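Local coordinates for leucine-rich repeat protein (Bacteroides thetaiotaomicron, PDB 4ECN) that is of unknown function but, as an extracellular leucine-rich repeat protein carrying two DUF4458 domains, probably binds other proteins, at residues Ala675-Pro689 and Pro698-Ile712. Sequence-based numbering, arbitrary orientation.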
loop_
_atom_site.group_PDB
_atom_site.type_symbol
_atom_site.label_atom_id
_atom_site.label_comp_id
_atom_site.label_asym_id
_atom_site.label_seq_id
_atom_site.Cartn_x
_atom_site.Cartn_y
_atom_site.Cartn_z
ATOM N N ALA A 675 -1.101 9.177 -31.972
ATOM C CA ALA A 675 -1.910 9.173 -30.756
ATOM C C ALA A 675 -3.291 9.752 -31.004
ATOM O O ALA A 675 -3.430 10.740 -31.733
ATOM C CB ALA A 675 -1.219 9.960 -29.656
ATOM N N SER A 676 -4.317 9.132 -30.370
ATOM C CA SER A 676 -5.719 9.522 -30.507
ATOM C C SER A 676 -5.994 10.855 -29.827
ATOM O O SER A 676 -6.747 11.642 -30.374
ATOM C CB SER A 676 -6.626 8.448 -29.922
ATOM O OG SER A 676 -6.352 7.180 -30.499
ATOM N N THR A 677 -5.378 11.119 -28.652
ATOM C CA THR A 677 -5.567 12.366 -27.907
ATOM C C THR A 677 -4.218 13.093 -27.746
ATOM O O THR A 677 -3.197 12.492 -27.391
ATOM C CB THR A 677 -6.239 12.110 -26.545
ATOM O OG1 THR A 677 -7.513 11.482 -26.741
ATOM C CG2 THR A 677 -6.440 13.383 -25.747
ATOM N N VAL A 678 -4.231 14.408 -28.037
ATOM C CA VAL A 678 -3.062 15.282 -27.934
ATOM C C VAL A 678 -3.460 16.433 -27.035
ATOM O O VAL A 678 -4.414 17.140 -27.360
ATOM C CB VAL A 678 -2.518 15.743 -29.309
ATOM C CG1 VAL A 678 -1.390 16.752 -29.140
ATOM C CG2 VAL A 678 -2.052 14.550 -30.134
ATOM N N THR A 679 -2.791 16.557 -25.859
ATOM C CA THR A 679 -3.111 17.610 -24.904
ATOM C C THR A 679 -2.049 18.669 -24.978
ATOM O O THR A 679 -0.879 18.397 -24.701
ATOM C CB THR A 679 -3.270 17.076 -23.485
ATOM O OG1 THR A 679 -4.048 15.873 -23.486
ATOM C CG2 THR A 679 -3.832 18.132 -22.526
ATOM N N LEU A 680 -2.458 19.872 -25.374
ATOM C CA LEU A 680 -1.572 21.010 -25.524
ATOM C C LEU A 680 -2.144 22.227 -24.821
ATOM O O LEU A 680 -1.793 23.353 -25.157
ATOM C CB LEU A 680 -1.343 21.295 -27.015
ATOM C CG LEU A 680 -0.471 20.300 -27.794
ATOM C CD1 LEU A 680 -0.676 20.450 -29.289
ATOM C CD2 LEU A 680 0.983 20.420 -27.403
ATOM N N SER A 681 -3.002 22.004 -23.818
ATOM C CA SER A 681 -3.622 23.075 -23.033
ATOM C C SER A 681 -2.586 23.675 -22.084
ATOM O O SER A 681 -1.626 22.981 -21.723
ATOM C CB SER A 681 -4.843 22.568 -22.279
ATOM O OG SER A 681 -4.496 21.480 -21.449
ATOM N N TYR A 682 -2.730 24.987 -21.747
ATOM C CA TYR A 682 -1.810 25.771 -20.903
ATOM C C TYR A 682 -0.434 25.744 -21.518
ATOM O O TYR A 682 0.456 25.005 -21.080
ATOM C CB TYR A 682 -1.766 25.319 -19.440
ATOM C CG TYR A 682 -3.100 25.434 -18.743
ATOM C CD1 TYR A 682 -4.031 24.397 -18.801
ATOM C CD2 TYR A 682 -3.432 26.574 -18.015
ATOM C CE1 TYR A 682 -5.259 24.491 -18.154
ATOM C CE2 TYR A 682 -4.653 26.670 -17.346
ATOM C CZ TYR A 682 -5.556 25.616 -17.405
ATOM O OH TYR A 682 -6.767 25.685 -16.755
ATOM N N ASN A 683 -0.293 26.519 -22.595
ATOM C CA ASN A 683 0.956 26.693 -23.329
ATOM C C ASN A 683 0.989 28.118 -23.836
ATOM O O ASN A 683 0.364 28.977 -23.223
ATOM C CB ASN A 683 1.113 25.643 -24.438
ATOM C CG ASN A 683 1.752 24.379 -23.923
ATOM O OD1 ASN A 683 2.882 24.404 -23.489
ATOM N ND2 ASN A 683 1.066 23.250 -23.949
ATOM N N GLU A 684 1.750 28.402 -24.876
ATOM C CA GLU A 684 1.862 29.759 -25.394
ATOM C C GLU A 684 1.713 29.735 -26.910
ATOM O O GLU A 684 2.319 30.542 -27.622
ATOM C CB GLU A 684 3.190 30.385 -24.964
ATOM C CG GLU A 684 3.348 30.535 -23.458
ATOM C CD GLU A 684 4.675 31.102 -23.010
ATOM O OE1 GLU A 684 5.088 32.159 -23.540
ATOM O OE2 GLU A 684 5.283 30.509 -22.094
ATOM N N ILE A 685 0.868 28.802 -27.391
ATOM C CA ILE A 685 0.575 28.550 -28.794
ATOM C C ILE A 685 -0.214 29.709 -29.352
ATOM O O ILE A 685 -1.310 30.032 -28.867
ATOM C CB ILE A 685 -0.175 27.205 -28.938
ATOM C CG1 ILE A 685 0.751 26.023 -28.518
ATOM C CG2 ILE A 685 -0.720 27.030 -30.356
ATOM C CD1 ILE A 685 0.038 24.775 -28.156
ATOM N N GLN A 686 0.366 30.348 -30.372
ATOM C CA GLN A 686 -0.243 31.478 -31.067
ATOM C C GLN A 686 -0.715 31.067 -32.449
ATOM O O GLN A 686 -1.658 31.656 -32.958
ATOM C CB GLN A 686 0.750 32.628 -31.162
ATOM C CG GLN A 686 0.381 33.770 -30.253
ATOM C CD GLN A 686 1.494 34.770 -30.114
ATOM O OE1 GLN A 686 2.459 34.561 -29.366
ATOM N NE2 GLN A 686 1.335 35.916 -30.751
ATOM N N LYS A 687 -0.053 30.055 -33.044
ATOM C CA LYS A 687 -0.328 29.477 -34.352
ATOM C C LYS A 687 -0.834 28.053 -34.158
ATOM O O LYS A 687 -0.176 27.233 -33.517
ATOM C CB LYS A 687 0.939 29.522 -35.255
ATOM C CG LYS A 687 0.662 29.471 -36.784
ATOM C CD LYS A 687 0.558 28.040 -37.398
ATOM C CE LYS A 687 -0.247 27.920 -38.692
ATOM N NZ LYS A 687 -1.728 28.016 -38.468
ATOM N N PHE A 688 -2.021 27.766 -34.695
ATOM C CA PHE A 688 -2.666 26.455 -34.614
ATOM C C PHE A 688 -1.691 25.352 -35.154
ATOM O O PHE A 688 -1.044 25.575 -36.184
ATOM C CB PHE A 688 -3.982 26.489 -35.382
ATOM C CG PHE A 688 -4.707 25.178 -35.348
ATOM C CD1 PHE A 688 -4.465 24.207 -36.313
ATOM C CD2 PHE A 688 -5.623 24.898 -34.338
ATOM C CE1 PHE A 688 -5.122 22.985 -36.268
ATOM C CE2 PHE A 688 -6.318 23.690 -34.324
ATOM C CZ PHE A 688 -6.047 22.734 -35.276
ATOM N N PRO A 689 -1.548 24.182 -34.470
ATOM C CA PRO A 689 -0.523 23.209 -34.881
ATOM C C PRO A 689 -0.884 22.386 -36.131
ATOM O O PRO A 689 -1.000 21.156 -36.078
ATOM C CB PRO A 689 -0.394 22.314 -33.654
ATOM C CG PRO A 689 -1.720 22.373 -33.013
ATOM C CD PRO A 689 -2.212 23.761 -33.218
ATOM N N PRO A 698 -3.151 10.537 -36.431
ATOM C CA PRO A 698 -4.541 10.064 -36.244
ATOM C C PRO A 698 -5.176 10.612 -34.966
ATOM O O PRO A 698 -5.605 9.837 -34.100
ATOM C CB PRO A 698 -4.394 8.541 -36.187
ATOM C CG PRO A 698 -2.997 8.309 -35.745
ATOM C CD PRO A 698 -2.164 9.506 -36.044
ATOM N N ILE A 699 -5.269 11.951 -34.870
ATOM C CA ILE A 699 -5.829 12.635 -33.708
ATOM C C ILE A 699 -7.354 12.696 -33.819
ATOM O O ILE A 699 -7.879 13.147 -34.848
ATOM C CB ILE A 699 -5.219 14.055 -33.564
ATOM C CG1 ILE A 699 -3.677 14.023 -33.695
ATOM C CG2 ILE A 699 -5.652 14.707 -32.235
ATOM C CD1 ILE A 699 -2.979 15.402 -33.710
ATOM N N SER A 700 -8.061 12.258 -32.753
ATOM C CA SER A 700 -9.528 12.291 -32.650
ATOM C C SER A 700 -9.994 13.326 -31.624
ATOM O O SER A 700 -11.137 13.772 -31.696
ATOM C CB SER A 700 -10.077 10.923 -32.283
ATOM O OG SER A 700 -9.624 10.515 -31.009
ATOM N N THR A 701 -9.120 13.697 -30.660
ATOM C CA THR A 701 -9.370 14.727 -29.646
ATOM C C THR A 701 -8.137 15.627 -29.588
ATOM O O THR A 701 -7.028 15.112 -29.396
ATOM C CB THR A 701 -9.715 14.106 -28.273
ATOM O OG1 THR A 701 -10.754 13.143 -28.421
ATOM C CG2 THR A 701 -10.155 15.136 -27.263
ATOM N N ILE A 702 -8.316 16.962 -29.780
ATOM C CA ILE A 702 -7.206 17.924 -29.707
ATOM C C ILE A 702 -7.554 18.893 -28.596
ATOM O O ILE A 702 -8.599 19.532 -28.664
ATOM C CB ILE A 702 -6.863 18.629 -31.068
ATOM C CG1 ILE A 702 -5.548 19.410 -31.005
ATOM C CG2 ILE A 702 -8.000 19.504 -31.636
ATOM C CD1 ILE A 702 -4.380 18.622 -31.075
ATOM N N ILE A 703 -6.718 18.963 -27.538
ATOM C CA ILE A 703 -7.029 19.849 -26.411
ATOM C C ILE A 703 -6.042 21.021 -26.487
ATOM O O ILE A 703 -4.858 20.859 -26.209
ATOM C CB ILE A 703 -7.043 19.116 -25.027
ATOM C CG1 ILE A 703 -7.823 17.785 -25.102
ATOM C CG2 ILE A 703 -7.634 20.013 -23.943
ATOM C CD1 ILE A 703 -7.772 16.943 -23.883
ATOM N N LEU A 704 -6.545 22.184 -26.950
ATOM C CA LEU A 704 -5.762 23.413 -27.127
ATOM C C LEU A 704 -6.284 24.574 -26.275
ATOM O O LEU A 704 -6.058 25.733 -26.641
ATOM C CB LEU A 704 -5.771 23.838 -28.598
ATOM C CG LEU A 704 -4.902 23.014 -29.543
ATOM C CD1 LEU A 704 -5.365 23.177 -30.991
ATOM C CD2 LEU A 704 -3.416 23.306 -29.352
ATOM N N SER A 705 -6.928 24.272 -25.114
ATOM C CA SER A 705 -7.471 25.303 -24.246
ATOM C C SER A 705 -6.339 26.017 -23.531
ATOM O O SER A 705 -5.269 25.457 -23.388
ATOM C CB SER A 705 -8.483 24.729 -23.250
ATOM O OG SER A 705 -7.922 23.952 -22.207
ATOM N N ASN A 706 -6.560 27.271 -23.122
ATOM C CA ASN A 706 -5.619 28.119 -22.384
ATOM C C ASN A 706 -4.345 28.305 -23.194
ATOM O O ASN A 706 -3.273 27.820 -22.831
ATOM C CB ASN A 706 -5.326 27.580 -20.993
ATOM C CG ASN A 706 -6.561 27.524 -20.139
ATOM O OD1 ASN A 706 -7.308 26.526 -20.149
ATOM N ND2 ASN A 706 -6.784 28.571 -19.357
ATOM N N ASN A 707 -4.500 29.004 -24.327
ATOM C CA ASN A 707 -3.437 29.351 -25.255
ATOM C C ASN A 707 -3.680 30.768 -25.758
ATOM O O ASN A 707 -4.586 31.449 -25.248
ATOM C CB ASN A 707 -3.303 28.337 -26.372
ATOM C CG ASN A 707 -2.469 27.160 -25.920
ATOM O OD1 ASN A 707 -1.263 27.283 -25.698
ATOM N ND2 ASN A 707 -3.088 26.001 -25.746
ATOM N N LEU A 708 -2.817 31.246 -26.680
ATOM C CA LEU A 708 -2.788 32.641 -27.116
ATOM C C LEU A 708 -3.211 32.874 -28.581
ATOM O O LEU A 708 -2.812 33.885 -29.162
ATOM C CB LEU A 708 -1.348 33.137 -26.935
ATOM C CG LEU A 708 -0.794 33.101 -25.507
ATOM C CD1 LEU A 708 0.693 33.291 -25.509
ATOM C CD2 LEU A 708 -1.482 34.111 -24.604
HETATM N N MSE A 709 -4.055 32.000 -29.145
HETATM C CA MSE A 709 -4.511 32.119 -30.532
HETATM C C MSE A 709 -5.563 33.206 -30.682
HETATM O O MSE A 709 -6.471 33.276 -29.865
HETATM C CB MSE A 709 -5.075 30.776 -31.012
HETATM C CG MSE A 709 -3.988 29.728 -31.239
HETATM SE SE MSE A 709 -4.739 28.000 -31.665
HETATM C CE MSE A 709 -4.657 27.232 -29.913
ATOM N N THR A 710 -5.455 34.043 -31.719
ATOM C CA THR A 710 -6.427 35.125 -31.956
ATOM C C THR A 710 -7.338 34.824 -33.175
ATOM O O THR A 710 -8.322 35.547 -33.423
ATOM C CB THR A 710 -5.712 36.454 -32.158
ATOM O OG1 THR A 710 -4.872 36.368 -33.316
ATOM C CG2 THR A 710 -4.928 36.886 -30.930
ATOM N N SER A 711 -6.993 33.758 -33.934
ATOM C CA SER A 711 -7.729 33.297 -35.106
ATOM C C SER A 711 -7.179 31.998 -35.597
ATOM O O SER A 711 -6.008 31.706 -35.378
ATOM C CB SER A 711 -7.675 34.325 -36.236
ATOM O OG SER A 711 -6.355 34.496 -36.720
ATOM N N ILE A 712 -8.021 31.219 -36.281
ATOM C CA ILE A 712 -7.633 29.968 -36.936
ATOM C C ILE A 712 -8.019 30.168 -38.407
ATOM O O ILE A 712 -9.152 29.863 -38.802
ATOM C CB ILE A 712 -8.211 28.681 -36.281
ATOM C CG1 ILE A 712 -7.935 28.648 -34.741
ATOM C CG2 ILE A 712 -7.636 27.457 -36.983
ATOM C CD1 ILE A 712 -8.284 27.365 -33.978
HETATM O O HOH W 1 -7.420 7.684 -33.293
HETATM O O HOH W 2 -9.556 10.706 -28.276
HETATM O O HOH W 3 -3.335 33.956 -34.057
#
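Leu704 meets four side chains of 675-689 with its two methyls: CD2 lies between Leu680 CB (3.7 Å) and Ile685 CD1, the Ile685 side chain crossing that of Leu704 at about a right angle, while CD1 touches Pro689 CD and approaches the Phe688 ring obliquely. Phe688 is itself swung back into this core with CG trans to the backbone N (chi1 180°). Ile712 CD1 packs on Phe688 CD2, and the selenium of Met709, present as selenomethionine, comes in at the ring edge, 5.5 Å from the Phe688 centroid, a Met-aromatic contact. Farther along, Val678 and Ile702 lie side by side on the same inward face, and Leu692 of the short helix 690-694 touches Leu680, Ile699 and Ile702.

The neighbouring strands 677-679 and 701-703 run parallel, bonded from Val678 N to Thr701 O, from Ile703 N to Val678 O and from Leu680 N to Ile703 O. Where they end, Asn707 takes over with its amide. ND2 donates to Leu680 O (3.0 Å), tilted 29° from the carbonyl plane, and to Leu704 O, while OD1 accepts from Ile685 N (3.1 Å). Both ends of the buried amide are thus engaged, which fixes its flip. Asn683 ND2 reaches Leu680 O from the opposite face of that carbonyl and also donates to Phe651 O, while Asn683 OD1 accepts from Ile656 N; Asn738 ND2 repeats the pattern at Leu704 O.

At the more exposed edge of the contact the Asn706 amide stacks on the Tyr682 ring, their planes 9° apart, with Asn706 CB 3.7 Å from the Tyr682 ring centroid, over its face. The ring also stacks with Tyr653. At the strands' other end, a water joins Thr677 OG1, Ser700 OG and Thr701 OG1. Successive parallel strands, inward-facing leucines and a ladder of buried asparagines are the hallmarks of the leucine-rich repeat solenoid.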